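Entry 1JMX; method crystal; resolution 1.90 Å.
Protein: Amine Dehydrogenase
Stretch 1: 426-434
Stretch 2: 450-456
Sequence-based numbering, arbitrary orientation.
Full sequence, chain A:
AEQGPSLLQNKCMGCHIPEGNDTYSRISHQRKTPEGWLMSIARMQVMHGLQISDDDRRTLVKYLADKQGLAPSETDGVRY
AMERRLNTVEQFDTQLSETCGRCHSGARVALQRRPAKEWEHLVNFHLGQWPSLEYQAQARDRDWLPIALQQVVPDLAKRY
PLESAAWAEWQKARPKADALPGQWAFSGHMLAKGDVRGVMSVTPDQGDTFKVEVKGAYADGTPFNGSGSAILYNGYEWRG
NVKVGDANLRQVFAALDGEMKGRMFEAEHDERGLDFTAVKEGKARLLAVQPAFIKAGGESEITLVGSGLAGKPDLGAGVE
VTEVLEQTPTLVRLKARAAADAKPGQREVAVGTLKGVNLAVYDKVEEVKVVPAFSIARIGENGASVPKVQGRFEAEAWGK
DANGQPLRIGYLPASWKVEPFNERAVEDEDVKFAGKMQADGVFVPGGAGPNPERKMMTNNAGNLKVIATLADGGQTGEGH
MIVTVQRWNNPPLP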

# COMPACT_ATOMS: atom_id res chain seq x y z
N VAL A 426 11.31 -12.22 19.37
CA VAL A 426 12.10 -12.33 20.61
C VAL A 426 13.55 -11.94 20.32
O VAL A 426 14.15 -11.14 21.05
CB VAL A 426 12.07 -13.78 21.17
CG1 VAL A 426 12.91 -13.88 22.44
CG2 VAL A 426 10.64 -14.22 21.46
N GLU A 427 14.10 -12.49 19.25
CA GLU A 427 15.48 -12.25 18.83
C GLU A 427 15.76 -10.77 18.48
O GLU A 427 16.81 -10.23 18.84
CB GLU A 427 15.80 -13.16 17.63
CG GLU A 427 17.28 -13.50 17.41
CD GLU A 427 17.94 -12.69 16.29
OE1 GLU A 427 17.30 -12.50 15.21
OE2 GLU A 427 19.11 -12.25 16.48
N ASP A 428 14.81 -10.11 17.82
CA ASP A 428 14.96 -8.70 17.43
C ASP A 428 14.56 -7.70 18.51
O ASP A 428 14.66 -6.49 18.31
CB ASP A 428 14.15 -8.40 16.16
CG ASP A 428 14.65 -9.15 14.94
OD1 ASP A 428 15.85 -9.52 14.87
OD2 ASP A 428 13.82 -9.36 14.02
N GLU A 429 14.08 -8.20 19.65
CA GLU A 429 13.67 -7.33 20.75
C GLU A 429 12.56 -6.35 20.34
O GLU A 429 12.62 -5.17 20.67
CB GLU A 429 14.87 -6.55 21.27
CG GLU A 429 16.05 -7.42 21.70
CD GLU A 429 17.09 -6.63 22.46
OE1 GLU A 429 17.74 -5.74 21.86
OE2 GLU A 429 17.24 -6.89 23.67
N ASP A 430 11.55 -6.87 19.65
CA ASP A 430 10.41 -6.08 19.19
C ASP A 430 9.61 -5.41 20.30
O ASP A 430 9.20 -4.26 20.16
CB ASP A 430 9.47 -6.94 18.35
CG ASP A 430 9.99 -7.22 16.96
OD1 ASP A 430 11.09 -6.75 16.60
OD2 ASP A 430 9.29 -7.90 16.20
N VAL A 431 9.37 -6.14 21.38
CA VAL A 431 8.61 -5.63 22.52
C VAL A 431 9.27 -4.41 23.17
O VAL A 431 8.61 -3.61 23.82
CB VAL A 431 8.38 -6.75 23.56
CG1 VAL A 431 7.97 -6.18 24.91
CG2 VAL A 431 7.31 -7.68 23.06
N LYS A 432 10.57 -4.25 22.95
CA LYS A 432 11.31 -3.14 23.52
C LYS A 432 11.33 -1.89 22.65
O LYS A 432 11.37 -0.77 23.15
CB LYS A 432 12.74 -3.59 23.80
CG LYS A 432 13.66 -2.52 24.34
CD LYS A 432 15.01 -3.12 24.69
CE LYS A 432 16.01 -2.06 25.08
NZ LYS A 432 17.35 -2.68 25.35
N PHE A 433 11.29 -2.09 21.34
CA PHE A 433 11.35 -0.98 20.40
C PHE A 433 10.04 -0.60 19.71
O PHE A 433 9.83 0.56 19.39
CB PHE A 433 12.41 -1.27 19.34
CG PHE A 433 13.80 -1.45 19.89
CD1 PHE A 433 14.39 -2.71 19.90
CD2 PHE A 433 14.53 -0.37 20.35
CE1 PHE A 433 15.70 -2.88 20.37
CE2 PHE A 433 15.83 -0.53 20.82
CZ PHE A 433 16.42 -1.79 20.83
N ALA A 434 9.15 -1.57 19.52
CA ALA A 434 7.89 -1.35 18.82
C ALA A 434 6.99 -0.25 19.37
O ALA A 434 6.25 0.39 18.62
CB ALA A 434 7.11 -2.65 18.69
N PRO A 450 14.98 5.29 10.79
CA PRO A 450 15.82 4.15 11.14
C PRO A 450 16.22 4.32 12.61
O PRO A 450 16.37 5.45 13.08
CB PRO A 450 17.04 4.31 10.23
CG PRO A 450 16.56 5.20 9.11
CD PRO A 450 15.66 6.17 9.82
N ASN A 451 16.37 3.22 13.33
CA ASN A 451 16.75 3.31 14.73
C ASN A 451 18.12 2.70 14.96
O ASN A 451 18.26 1.48 14.99
CB ASN A 451 15.70 2.62 15.62
CG ASN A 451 15.95 2.84 17.10
OD1 ASN A 451 15.19 2.34 17.93
ND2 ASN A 451 16.98 3.60 17.44
N PRO A 452 19.16 3.54 15.14
CA PRO A 452 20.54 3.13 15.36
C PRO A 452 20.73 2.05 16.44
O PRO A 452 21.64 1.21 16.34
CB PRO A 452 21.22 4.45 15.77
CG PRO A 452 20.49 5.44 14.97
CD PRO A 452 19.05 5.01 15.13
N GLU A 453 19.87 2.06 17.46
CA GLU A 453 19.92 1.09 18.56
C GLU A 453 19.49 -0.32 18.17
O GLU A 453 19.75 -1.28 18.88
CB GLU A 453 19.04 1.56 19.73
CG GLU A 453 19.58 2.77 20.48
CD GLU A 453 20.92 2.49 21.13
OE1 GLU A 453 20.96 1.69 22.10
OE2 GLU A 453 21.95 3.06 20.66
N ARG A 454 18.81 -0.43 17.02
CA ARG A 454 18.34 -1.72 16.56
C ARG A 454 19.30 -2.41 15.59
O ARG A 454 20.22 -1.79 15.08
CB ARG A 454 16.97 -1.58 15.91
CG ARG A 454 15.90 -1.00 16.80
CD ARG A 454 14.52 -1.41 16.34
NE ARG A 454 14.28 -2.83 16.58
CZ ARG A 454 13.13 -3.46 16.38
NH1 ARG A 454 12.08 -2.81 15.92
NH2 ARG A 454 13.02 -4.73 16.70
N LYS A 455 19.07 -3.71 15.37
CA LYS A 455 19.86 -4.51 14.43
C LYS A 455 19.59 -3.94 13.04
O LYS A 455 18.43 -3.72 12.68
CB LYS A 455 19.41 -5.97 14.44
CG LYS A 455 19.68 -6.72 15.74
CD LYS A 455 19.21 -8.18 15.65
CE LYS A 455 19.19 -8.85 17.03
NZ LYS A 455 20.51 -8.80 17.71
N MET A 456 20.65 -3.68 12.28
CA MET A 456 20.56 -3.12 10.93
C MET A 456 19.91 -1.73 10.95
O MET A 456 19.29 -1.32 9.96
CB MET A 456 19.74 -4.06 10.03
CG MET A 456 20.35 -5.44 9.87
SD MET A 456 19.30 -6.52 8.92
CE MET A 456 19.78 -6.09 7.25
O HOH W 1 16.53 -4.66 16.90

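The polar heart of this contact is the guanidinium of Arg454, a buried group whose charge must be answered locally. Its NH2 donates two hydrogen bonds to the first stretch: one to the backbone carbonyl Asp428 O (2.9 Å from Arg454 NH2, N-H...O angle 154°), the other to the carboxylate oxygen Asp430 OD1 (2.8 Å from Arg454 NH2, 151°). Both acceptors lie at the edge of the guanidinium, near its plane, where its N-H bonds point. The second bond is also a salt bridge, and a short one. The CA-to-CB bond of Asp430 points away from the second stretch, yet its carboxylate comes back within reach. Aspartate suits this place because one oxygen can meet the arginine while the other, OD2, is hydrogen-bonded elsewhere in the structure, as is Arg454 NH1.

The carbonyl of Asp428 lies just before the chain leaves the helical path. Glu429 (phi 59°) is the first residue after one helix to leave helical angles, in a Schellman motif, and occupies the N-cap position of the next. A water extends the network: its oxygen donates to Asp428 O (3.0 Å) and accepts from Arg454 NE (2.9 Å) and from the backbone Lys455 N (3.1 Å).

A second, looser charge pairing joins two exposed residues. Glu427 OE2 and Lys455 NZ form a long salt bridge of 3.9 Å. The lysine's aliphatic chain also packs closely, with Lys455 CE 3.3 Å from Glu427 O and Lys455 CD 3.7 Å from Asp428 OD1. A long, flexible side chain suits this position, since its methylenes can cover the first stretch while its charged end reaches the glutamate.

The nonpolar part centres on Phe433, whose CA-to-CB bond points toward the second stretch and whose flat aromatic face receives an arginine methylene. Arg454 CG sits over that face, 3.7 Å from the centroid of the Phe433 ring and only 8° off the ring normal, a well-centred CH-pi contact. Further along the same side chain, Arg454 NE approaches Phe433 CD1 to 3.3 Å, placing CD1 over one face of the guanidinium, while the acceptors lie at its edge. Arginine suits this place because it offers both methylenes for the aromatic ring and a planar cation for hydrogen bonding. Phe433 also packs against Glu453, with Phe433 CE2 4.0 Å from Glu453 CB. Glu453 and Arg454, the last two residues of a type I turn from Asn451 closed by Arg454 N to Asn451 O at 2.8 Å, both touch the ring.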